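Local coordinates for protein putative glycoside hydrolase (Bacteroides ovatus, PDB 4ONZ) that is of undetermined function but is a putative glycoside hydrolase, probably built as a five-bladed beta-propeller, at residues Pro101-Ala106 with Tyr132-Thr137; Val64-Ala69 with Arg152-Trp157; Gln42-Glu47 with Thr81-Tyr86; Gly180-Lys185 with Asp215-Trp220. All blocks are in the same frame, centred on the assembly; numbering follows the deposited sequence. Where two conformers were deposited one is given.

Contacts 1 and 2 join two successive blades of a probable beta-propeller, contact 4 lies within a later sheet, on the side that meets strand 132-139, and contact 3 covers the blade that includes strands 62-70 and 82-89. Contacts 1 and 2 have centres about 7 Å apart and share one apolar layer, with M134 CB 3.6 Å from W157 CZ3. Contact 3, centred about 12 Å from contact 1 and about 13 Å from contact 2, joins them through V84, whose backbone pairs with V102 and L103, and through strand 62-70. Contact 4 meets strand 132-137 where L135 CD2 lies 3.7 Å from I182 CD1; its centre is about 15 Å from that of contact 1 and about 27 Å from that of contact 3.

Contact 1. Residues Pro101-Ala106 with Tyr132-Thr137; sequences PVLFPA and YVMLYT
L103 reaches from the loop 101-106 to M134 and Y136 of strand 132-137, closing part of the interface between two four-stranded antiparallel sheets, successive blades of a probable beta-propeller. The loop follows the edge strand of its own blade, where V102 and L103 both pair with V84 in a classic beta bulge. The contact is wholly apolar, and a single methyl group, L103 CD2, does the touching.

Its aliphatic part is with the selenomethionine M134, whose SE lies close to L103 CD2 at 3.4 Å. The two side chains pass alongside, running opposite ways, and a bend at the last torsion of M134 (chi3 -70°) turns its CE aside. SE rather than CE therefore faces the leucine methyl. V124 and P122 of strand 118-126 pack against the same selenomethionine.

The aromatic part is a CH-pi contact with Y136. L103 extends toward the ring because its CG is anti to the backbone N (chi1 -175°), and the tyrosine comes to meet it from the opposite direction. L103 CD2 stands 3.7 Å from the centroid of the Y136 ring and only 8° off the ring normal, directly over the middle of one face.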
# COMPACT_ATOMS: atom_id res chain seq x y z
N PRO A 101 9.68 -10.41 -12.87
CA PRO A 101 9.29 -9.63 -11.70
C PRO A 101 10.50 -8.88 -11.19
O PRO A 101 11.63 -9.25 -11.52
CB PRO A 101 8.86 -10.70 -10.70
CG PRO A 101 9.70 -11.88 -11.05
CD PRO A 101 9.79 -11.85 -12.55
N VAL A 102 10.27 -7.84 -10.39
CA VAL A 102 11.38 -7.02 -9.89
C VAL A 102 11.71 -7.20 -8.42
O VAL A 102 12.72 -6.66 -7.95
CB VAL A 102 11.17 -5.52 -10.22
CG1 VAL A 102 11.14 -5.32 -11.73
CG2 VAL A 102 9.90 -4.98 -9.56
N LEU A 103 10.87 -7.92 -7.67
CA LEU A 103 11.15 -8.24 -6.26
C LEU A 103 10.56 -9.62 -6.04
O LEU A 103 9.36 -9.84 -6.27
CB LEU A 103 10.57 -7.23 -5.27
CG LEU A 103 10.94 -7.49 -3.80
CD1 LEU A 103 12.43 -7.34 -3.57
CD2 LEU A 103 10.22 -6.54 -2.86
N PHE A 104 11.40 -10.54 -5.60
CA PHE A 104 11.01 -11.93 -5.44
C PHE A 104 11.95 -12.67 -4.52
O PHE A 104 13.06 -12.19 -4.26
CB PHE A 104 11.02 -12.58 -6.83
CG PHE A 104 12.26 -12.28 -7.64
CD1 PHE A 104 13.39 -13.09 -7.54
CD2 PHE A 104 12.30 -11.20 -8.51
CE1 PHE A 104 14.54 -12.82 -8.28
CE2 PHE A 104 13.44 -10.92 -9.26
CZ PHE A 104 14.57 -11.73 -9.14
N PRO A 105 11.52 -13.83 -4.00
CA PRO A 105 12.47 -14.59 -3.19
C PRO A 105 13.64 -15.01 -4.08
O PRO A 105 13.42 -15.44 -5.21
CB PRO A 105 11.67 -15.79 -2.67
CG PRO A 105 10.32 -15.72 -3.28
CD PRO A 105 10.16 -14.41 -4.00
N ALA A 106 14.86 -14.84 -3.58
CA ALA A 106 16.06 -15.11 -4.36
C ALA A 106 17.17 -15.74 -3.53
O ALA A 106 16.99 -16.04 -2.35
CB ALA A 106 16.54 -13.81 -5.00
N TYR A 132 13.87 5.45 -3.81
CA TYR A 132 12.53 4.89 -3.67
C TYR A 132 12.60 3.85 -2.58
O TYR A 132 13.46 2.98 -2.60
CB TYR A 132 12.05 4.26 -4.97
CG TYR A 132 11.86 5.28 -6.07
CD1 TYR A 132 10.64 5.93 -6.23
CD2 TYR A 132 12.90 5.60 -6.94
CE1 TYR A 132 10.45 6.87 -7.24
CE2 TYR A 132 12.72 6.54 -7.95
CZ TYR A 132 11.51 7.17 -8.09
OH TYR A 132 11.32 8.11 -9.09
N VAL A 133 11.70 3.99 -1.60
CA VAL A 133 11.64 3.09 -0.46
C VAL A 133 10.35 2.29 -0.54
O VAL A 133 9.26 2.86 -0.63
CB VAL A 133 11.66 3.87 0.87
CG1 VAL A 133 11.66 2.90 2.05
CG2 VAL A 133 12.91 4.75 0.94
N MSE A 134 10.48 0.96 -0.50
CA MSE A 134 9.34 0.07 -0.54
C MSE A 134 9.17 -0.62 0.78
O MSE A 134 10.12 -1.22 1.31
CB MSE A 134 9.48 -0.99 -1.62
CG MSE A 134 8.30 -1.97 -1.63
SE MSE A 134 8.71 -3.45 -2.84
CE MSE A 134 8.62 -2.53 -4.57
N LEU A 135 7.96 -0.50 1.33
CA LEU A 135 7.53 -1.24 2.51
C LEU A 135 6.61 -2.31 1.95
O LEU A 135 5.65 -1.99 1.24
CB LEU A 135 6.79 -0.37 3.51
CG LEU A 135 7.61 0.40 4.55
CD1 LEU A 135 8.11 -0.52 5.64
CD2 LEU A 135 8.77 1.14 3.92
N TYR A 136 6.90 -3.57 2.26
CA TYR A 136 6.15 -4.70 1.77
C TYR A 136 6.09 -5.81 2.83
O TYR A 136 6.69 -5.71 3.90
CB TYR A 136 6.79 -5.24 0.46
CG TYR A 136 8.15 -5.89 0.62
CD1 TYR A 136 9.32 -5.12 0.66
CD2 TYR A 136 8.28 -7.26 0.72
CE1 TYR A 136 10.57 -5.73 0.81
CE2 TYR A 136 9.52 -7.87 0.85
CZ TYR A 136 10.66 -7.10 0.90
OH TYR A 136 11.89 -7.71 1.04
N THR A 137 5.35 -6.86 2.54
CA THR A 137 5.23 -7.97 3.48
C THR A 137 6.08 -9.15 3.01
O THR A 137 5.92 -9.60 1.87
CB THR A 137 3.77 -8.44 3.54
OG1 THR A 137 2.92 -7.33 3.83
CG2 THR A 137 3.58 -9.53 4.59

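Contact 2. Residues Val64-Ala69 with Arg152-Trp157; sequences VVLYRA and RDLKNW
V64 and L66 present their side chains from strand 64-69 to the turn 152-157 of the next blade, alternate residues on one face of the strand meeting L154 and W157. At V64, both methyls and CB lie round a single branch of L154, and the closest pair is V64 CG2 with L154 CD1 at 3.7 Å. These two side chains cross obliquely.

Two residues on, L66 divides its branches. Its CD1 goes to the six-membered part of the W157 indole, 3.8 Å from CZ2 on an oblique approach, while its CD2 lies 3.9 Å from the backbone oxygen of L154. That oxygen also accepts a weak hydrogen bond from W157 NE1 (2.9 Å), which turns the indole N-H back to its own loop beside the leucine.

The turn that offers these groups is organised by D153. OD1 takes K155 N from above the carboxylate plane and N156 N at 2.8 Å nearer that plane, an Asx turn extended to an Asx motif. In one of two conformers of N156, its ND2 also meets the syn lone pair of D153 OD2. L154 follows with a positive phi (74°), its side chain directed toward the strand.

Strand 62-70 runs between 50-59 and 82-89 in its sheet, and the contact is flanked by Y86 of strand 82-89 and by Y132 and M134 of strand 132-139.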
# COMPACT_ATOMS: atom_id res chain seq x y z
N VAL A 64 4.66 4.66 -12.52
CA VAL A 64 5.10 3.28 -12.41
C VAL A 64 4.24 2.58 -11.38
O VAL A 64 4.06 3.10 -10.28
CB VAL A 64 6.58 3.16 -11.99
CG1 VAL A 64 6.95 1.70 -11.75
CG2 VAL A 64 7.49 3.79 -13.03
N VAL A 65 3.70 1.43 -11.75
CA VAL A 65 2.87 0.63 -10.87
C VAL A 65 3.64 -0.65 -10.58
O VAL A 65 4.09 -1.33 -11.51
CB VAL A 65 1.49 0.33 -11.49
CG1 VAL A 65 0.65 -0.49 -10.54
CG2 VAL A 65 0.79 1.62 -11.86
N LEU A 66 3.80 -0.95 -9.30
CA LEU A 66 4.52 -2.12 -8.82
C LEU A 66 3.47 -3.03 -8.18
O LEU A 66 3.00 -2.80 -7.07
CB LEU A 66 5.60 -1.68 -7.83
CG LEU A 66 6.69 -0.83 -8.50
CD1 LEU A 66 7.43 0.09 -7.54
CD2 LEU A 66 7.68 -1.71 -9.25
N TYR A 67 3.08 -4.06 -8.91
CA TYR A 67 1.97 -4.90 -8.49
C TYR A 67 2.33 -6.24 -7.88
O TYR A 67 3.29 -6.87 -8.28
CB TYR A 67 1.04 -5.14 -9.69
CG TYR A 67 1.68 -5.75 -10.93
CD1 TYR A 67 2.31 -4.95 -11.87
CD2 TYR A 67 1.60 -7.11 -11.19
CE1 TYR A 67 2.88 -5.49 -13.02
CE2 TYR A 67 2.15 -7.65 -12.34
CZ TYR A 67 2.79 -6.84 -13.26
OH TYR A 67 3.35 -7.39 -14.40
N ARG A 68 1.54 -6.65 -6.88
CA ARG A 68 1.66 -7.98 -6.34
C ARG A 68 1.18 -8.99 -7.38
O ARG A 68 0.09 -8.83 -7.94
CB ARG A 68 0.81 -8.14 -5.09
CG ARG A 68 0.90 -9.54 -4.50
CD ARG A 68 0.12 -9.62 -3.21
NE ARG A 68 -0.03 -10.98 -2.71
CZ ARG A 68 -0.75 -11.28 -1.63
NH1 ARG A 68 -1.34 -10.32 -0.94
NH2 ARG A 68 -0.87 -12.54 -1.22
N ALA A 69 1.97 -10.03 -7.63
CA ALA A 69 1.62 -11.07 -8.58
C ALA A 69 1.74 -12.42 -7.92
O ALA A 69 2.72 -12.67 -7.20
CB ALA A 69 2.54 -11.01 -9.78
N ARG A 152 16.78 2.85 -6.94
CA ARG A 152 16.90 4.14 -7.59
C ARG A 152 16.28 4.13 -8.98
O ARG A 152 15.90 5.19 -9.48
CB ARG A 152 18.35 4.62 -7.62
CG ARG A 152 18.77 5.15 -6.27
CD ARG A 152 20.11 5.88 -6.30
NE ARG A 152 20.13 6.79 -5.17
CZ ARG A 152 19.64 8.03 -5.18
NH1 ARG A 152 19.10 8.55 -6.28
NH2 ARG A 152 19.69 8.77 -4.08
N ASP A 153 16.17 2.96 -9.60
CA ASP A 153 15.60 2.84 -10.95
C ASP A 153 14.25 2.13 -11.01
O ASP A 153 13.67 2.04 -12.09
CB ASP A 153 16.60 2.18 -11.91
CG ASP A 153 16.90 0.71 -11.57
OD1 ASP A 153 16.30 0.14 -10.62
OD2 ASP A 153 17.75 0.13 -12.27
N LEU A 154 13.77 1.63 -9.87
CA LEU A 154 12.48 0.92 -9.74
C LEU A 154 12.43 -0.51 -10.31
O LEU A 154 11.41 -1.20 -10.18
CB LEU A 154 11.33 1.76 -10.31
CG LEU A 154 11.13 3.11 -9.63
CD1 LEU A 154 10.11 3.96 -10.37
CD2 LEU A 154 10.71 2.92 -8.18
N LYS A 155 13.52 -0.95 -10.92
CA LYS A 155 13.63 -2.30 -11.49
C LYS A 155 14.60 -3.16 -10.68
O LYS A 155 14.39 -4.37 -10.55
CB LYS A 155 14.10 -2.20 -12.94
CG LYS A 155 13.14 -1.42 -13.83
CD LYS A 155 13.77 -1.10 -15.18
CE LYS A 155 12.82 -0.32 -16.07
NZ LYS A 155 13.46 0.03 -17.36
N ASN A 156 15.65 -2.53 -10.15
CA ASN A 156 16.63 -3.22 -9.33
C ASN A 156 16.45 -2.82 -7.87
O ASN A 156 16.79 -1.72 -7.46
CB ASN A 156 18.03 -2.94 -9.87
CG ASN A 156 18.23 -3.52 -11.25
OD1 ASN A 156 18.21 -4.73 -11.44
ND2 ASN A 156 18.40 -2.64 -12.24
N TRP A 157 15.86 -3.74 -7.10
CA TRP A 157 15.55 -3.53 -5.68
C TRP A 157 16.54 -4.23 -4.77
O TRP A 157 16.92 -5.37 -5.03
CB TRP A 157 14.13 -4.02 -5.35
CG TRP A 157 13.12 -3.16 -6.02
CD1 TRP A 157 12.61 -3.32 -7.27
CD2 TRP A 157 12.54 -1.96 -5.50
NE1 TRP A 157 11.75 -2.29 -7.56
CE2 TRP A 157 11.68 -1.45 -6.48
CE3 TRP A 157 12.67 -1.28 -4.28
CZ2 TRP A 157 10.96 -0.27 -6.31
CZ3 TRP A 157 11.95 -0.11 -4.10
CH2 TRP A 157 11.10 0.38 -5.10

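Contact 3. Residues Gln42-Glu47 with Thr81-Tyr86; sequences QQVKWE and TSRVGY
On the blade formed by strands 50-59, 62-70, 82-89 and 96-97 of a probable beta-propeller, V44 and W46 lie over R83 and G85 of strand 82-86. Residues 42-45 belong to a separate two-stranded hairpin with strand 34-37, and an inverse gamma turn centred on K45 leads the chain to W46.

The W46 CG sits between its backbone N and carbonyl carbon (chi1 65°), which carries the indole over the strand. There W46 CZ3 comes obliquely to within 3.8 Å of G85 CA. W46 NE1 is bonded to D99 O, while E47 CG covers one face of the ring.

R83 runs extended from CG to NE, and V44 lies roughly perpendicular to it. V44 CG1 lies 3.9 Å from R83 NH1, and W46 CB is 4.1 Å from R83 CD. T81 CG2 stands 3.5 Å above the guanidinium, over its centre, and D71 makes a salt bridge with NH1, so the buried charge is both covered and probably balanced. A water at the guanidinium edge, in its plane, accepts from R83 NH1 at 2.8 Å and lies 2.6 Å from W46 O and 3.1 Å from T81 O.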
# COMPACT_ATOMS: atom_id res chain seq x y z
N GLN A 42 13.48 -23.26 -11.64
CA GLN A 42 12.70 -23.67 -12.81
C GLN A 42 11.87 -22.50 -13.30
O GLN A 42 11.72 -21.50 -12.60
CB GLN A 42 11.78 -24.85 -12.46
CG GLN A 42 10.66 -24.52 -11.49
CD GLN A 42 9.89 -25.76 -11.08
OE1 GLN A 42 10.46 -26.70 -10.54
NE2 GLN A 42 8.58 -25.76 -11.33
N GLN A 43 11.32 -22.64 -14.51
CA GLN A 43 10.47 -21.61 -15.08
C GLN A 43 9.17 -21.57 -14.28
O GLN A 43 8.58 -22.60 -13.98
CB GLN A 43 10.14 -21.89 -16.55
CG GLN A 43 11.33 -22.03 -17.50
CD GLN A 43 12.17 -20.77 -17.66
OE1 GLN A 43 11.75 -19.66 -17.31
NE2 GLN A 43 13.37 -20.93 -18.23
N VAL A 44 8.73 -20.36 -13.93
CA VAL A 44 7.54 -20.17 -13.11
C VAL A 44 6.64 -19.12 -13.75
O VAL A 44 7.12 -18.07 -14.18
CB VAL A 44 7.94 -19.73 -11.68
CG1 VAL A 44 6.72 -19.31 -10.87
CG2 VAL A 44 8.67 -20.86 -10.98
N LYS A 45 5.34 -19.43 -13.83
CA LYS A 45 4.33 -18.49 -14.35
C LYS A 45 3.98 -17.61 -13.15
O LYS A 45 2.99 -17.84 -12.45
CB LYS A 45 3.11 -19.22 -14.90
CG LYS A 45 3.39 -20.14 -16.09
CD LYS A 45 2.07 -20.65 -16.65
CE LYS A 45 2.23 -21.57 -17.84
NZ LYS A 45 2.67 -22.93 -17.46
N TRP A 46 4.81 -16.60 -12.94
CA TRP A 46 4.78 -15.77 -11.75
C TRP A 46 3.59 -14.81 -11.58
O TRP A 46 3.41 -14.26 -10.49
CB TRP A 46 6.09 -15.00 -11.65
CG TRP A 46 6.31 -14.03 -12.76
CD1 TRP A 46 6.82 -14.28 -14.00
CD2 TRP A 46 5.99 -12.64 -12.74
NE1 TRP A 46 6.86 -13.13 -14.75
CE2 TRP A 46 6.35 -12.10 -13.99
CE3 TRP A 46 5.45 -11.78 -11.76
CZ2 TRP A 46 6.19 -10.74 -14.30
CZ3 TRP A 46 5.29 -10.44 -12.07
CH2 TRP A 46 5.65 -9.93 -13.33
N GLU A 47 2.80 -14.59 -12.62
CA GLU A 47 1.65 -13.68 -12.56
C GLU A 47 0.41 -14.29 -13.21
O GLU A 47 -0.45 -13.58 -13.72
CB GLU A 47 2.00 -12.35 -13.22
CG GLU A 47 2.49 -12.46 -14.66
CD GLU A 47 2.85 -11.12 -15.25
OE1 GLU A 47 2.55 -10.08 -14.62
OE2 GLU A 47 3.43 -11.10 -16.37
N THR A 81 3.31 -18.29 -4.28
CA THR A 81 4.41 -17.38 -3.98
C THR A 81 4.07 -16.01 -4.59
O THR A 81 3.62 -15.93 -5.73
CB THR A 81 5.75 -17.90 -4.55
OG1 THR A 81 6.10 -19.12 -3.90
CG2 THR A 81 6.88 -16.89 -4.32
N SER A 82 4.25 -14.96 -3.80
CA SER A 82 4.02 -13.59 -4.26
C SER A 82 5.31 -12.95 -4.73
O SER A 82 6.37 -13.10 -4.10
CB SER A 82 3.42 -12.70 -3.15
OG SER A 82 2.05 -12.96 -2.96
N ARG A 83 5.23 -12.26 -5.86
CA ARG A 83 6.36 -11.50 -6.39
C ARG A 83 5.83 -10.14 -6.87
O ARG A 83 4.64 -9.98 -7.12
CB ARG A 83 7.06 -12.27 -7.51
CG ARG A 83 7.59 -13.62 -7.07
CD ARG A 83 8.18 -14.41 -8.23
NE ARG A 83 8.64 -15.74 -7.83
CZ ARG A 83 7.89 -16.83 -7.74
NH1 ARG A 83 6.58 -16.79 -7.96
NH2 ARG A 83 8.45 -18.00 -7.42
N VAL A 84 6.71 -9.15 -6.98
CA VAL A 84 6.32 -7.81 -7.41
C VAL A 84 6.69 -7.55 -8.87
O VAL A 84 7.84 -7.71 -9.27
CB VAL A 84 6.95 -6.74 -6.52
CG1 VAL A 84 6.54 -5.35 -6.98
CG2 VAL A 84 6.54 -6.96 -5.06
N GLY A 85 5.70 -7.13 -9.65
CA GLY A 85 5.87 -6.81 -11.06
C GLY A 85 5.99 -5.32 -11.26
O GLY A 85 5.59 -4.53 -10.40
N TYR A 86 6.50 -4.94 -12.42
CA TYR A 86 6.71 -3.55 -12.81
C TYR A 86 5.88 -3.23 -14.05
O TYR A 86 5.88 -4.00 -15.01
CB TYR A 86 8.20 -3.35 -13.13
CG TYR A 86 8.59 -2.01 -13.73
CD1 TYR A 86 8.38 -1.73 -15.09
CD2 TYR A 86 9.22 -1.04 -12.96
CE1 TYR A 86 8.74 -0.51 -15.64
CE2 TYR A 86 9.61 0.18 -13.50
CZ TYR A 86 9.36 0.45 -14.84
OH TYR A 86 9.74 1.66 -15.38
O HOH W 1 4.78 -14.71 -8.31

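Contact 4. Residues Gly180-Lys185 with Asp215-Trp220; sequences GSILTK and DNLIDW
I182 CG1 and W220 CG both lie beside the backbone N and anti to the carbonyl carbon, with chi1 of -62° for I182 and -68° for W220. From strand 180-185 the isoleucine sends CG1 and CD1 toward the indole, and the two side chains meet nearly at right angles. W220 CZ2 is the atom they reach, 4.2 Å from I182 CD1 and equally far from I182 CG1, on an approach that is oblique to the ring. L217 leaves its backbone turned aside, but its branch end brings CD2 to 4.4 Å from I182 CD1.

The loop that carries these residues is shaped by N216, which forms an Asx turn continued into an Asx motif. Its OD1 receives I218 N at 2.9 Å from above the carbonyl plane, and D219 N on a line tilted less from that plane. In return N216 ND2 donates to D219 OD2 at 3.1 Å along a nearly straight bond (171°). A closely similar arrangement recurs in loop 152-157, with the Asn and Asp exchanged.

Strand 180-187 and the strands that bracket loop 215-220 belong to one sheet of the probable propeller. M202 of strand 200-204 in this sheet touches both I182 and W220, and V133 of strand 132-139, in the preceding sheet, packs on I182 and L217. Across the contact the chemistry is purely apolar, resting on dispersion and burial, while the N216 bonds shape the loop backbone and W220 NE1 has a weak hydrogen bond of 3.0 Å to L217 O.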
# COMPACT_ATOMS: atom_id res chain seq x y z
N GLY A 180 2.71 -0.66 5.45
CA GLY A 180 3.42 0.54 5.92
C GLY A 180 3.22 1.75 5.03
O GLY A 180 3.58 1.70 3.85
N SER A 181 2.67 2.83 5.59
CA SER A 181 2.40 4.07 4.84
C SER A 181 3.25 5.26 5.30
O SER A 181 2.92 5.96 6.28
CB SER A 181 0.92 4.43 4.96
OG SER A 181 0.13 3.40 4.44
N ILE A 182 4.35 5.48 4.59
CA ILE A 182 5.28 6.56 4.92
C ILE A 182 4.61 7.91 4.66
O ILE A 182 3.77 8.02 3.77
CB ILE A 182 6.57 6.43 4.10
CG1 ILE A 182 7.27 5.11 4.43
CG2 ILE A 182 7.50 7.60 4.39
CD1 ILE A 182 8.47 4.81 3.56
N LEU A 183 4.93 8.90 5.49
CA LEU A 183 4.39 10.25 5.33
C LEU A 183 5.06 10.94 4.13
O LEU A 183 6.28 10.91 3.99
CB LEU A 183 4.60 11.09 6.59
CG LEU A 183 4.06 12.53 6.53
CD1 LEU A 183 2.57 12.54 6.27
CD2 LEU A 183 4.38 13.27 7.81
N THR A 184 4.23 11.55 3.28
CA THR A 184 4.67 12.28 2.10
C THR A 184 3.97 13.63 2.00
O THR A 184 3.01 13.92 2.74
CB THR A 184 4.38 11.51 0.79
OG1 THR A 184 2.97 11.43 0.58
CG2 THR A 184 4.99 10.10 0.79
N LYS A 185 4.45 14.46 1.08
CA LYS A 185 3.84 15.76 0.81
C LYS A 185 4.15 16.13 -0.64
O LYS A 185 5.10 15.61 -1.22
CB LYS A 185 4.43 16.84 1.71
CG LYS A 185 5.88 17.19 1.39
CD LYS A 185 6.38 18.37 2.21
CE LYS A 185 7.82 18.68 1.84
NZ LYS A 185 8.44 19.70 2.73
N ASP A 215 15.34 6.97 11.53
CA ASP A 215 16.39 7.93 11.15
C ASP A 215 16.81 7.73 9.71
O ASP A 215 17.25 8.67 9.07
CB ASP A 215 17.65 7.74 12.00
CG ASP A 215 17.47 8.20 13.43
OD1 ASP A 215 16.71 9.17 13.65
OD2 ASP A 215 18.12 7.60 14.31
N ASN A 216 16.68 6.50 9.21
CA ASN A 216 17.22 6.12 7.90
C ASN A 216 16.27 5.45 6.90
O ASN A 216 16.71 5.00 5.84
CB ASN A 216 18.41 5.19 8.15
CG ASN A 216 18.02 3.90 8.86
OD1 ASN A 216 16.84 3.59 9.00
ND2 ASN A 216 19.01 3.15 9.30
N LEU A 217 14.98 5.37 7.23
CA LEU A 217 13.96 4.73 6.37
C LEU A 217 14.07 3.20 6.27
O LEU A 217 13.23 2.57 5.62
CB LEU A 217 13.93 5.38 4.98
CG LEU A 217 13.50 6.85 4.94
CD1 LEU A 217 13.95 7.57 3.67
CD2 LEU A 217 11.99 6.99 5.10
N ILE A 218 15.05 2.61 6.95
CA ILE A 218 15.29 1.16 6.91
C ILE A 218 14.95 0.51 8.25
O ILE A 218 14.24 -0.50 8.30
CB ILE A 218 16.78 0.88 6.58
CG1 ILE A 218 17.22 1.62 5.30
CG2 ILE A 218 17.03 -0.61 6.43
CD1 ILE A 218 16.40 1.30 4.07
N ASP A 219 15.47 1.07 9.33
CA ASP A 219 15.21 0.56 10.67
C ASP A 219 14.10 1.42 11.29
O ASP A 219 14.29 2.61 11.51
CB ASP A 219 16.48 0.61 11.52
CG ASP A 219 17.60 -0.23 10.94
OD1 ASP A 219 17.41 -1.46 10.78
OD2 ASP A 219 18.67 0.33 10.65
N TRP A 220 12.95 0.81 11.55
CA TRP A 220 11.80 1.51 12.08
C TRP A 220 11.52 1.15 13.53
O TRP A 220 11.69 -0.01 13.95
CB TRP A 220 10.56 1.22 11.21
CG TRP A 220 10.66 1.82 9.84
CD1 TRP A 220 11.23 1.26 8.75
CD2 TRP A 220 10.20 3.12 9.43
NE1 TRP A 220 11.13 2.11 7.67
CE2 TRP A 220 10.51 3.26 8.07
CE3 TRP A 220 9.54 4.17 10.09
CZ2 TRP A 220 10.20 4.41 7.35
CZ3 TRP A 220 9.23 5.31 9.37
CH2 TRP A 220 9.54 5.42 8.01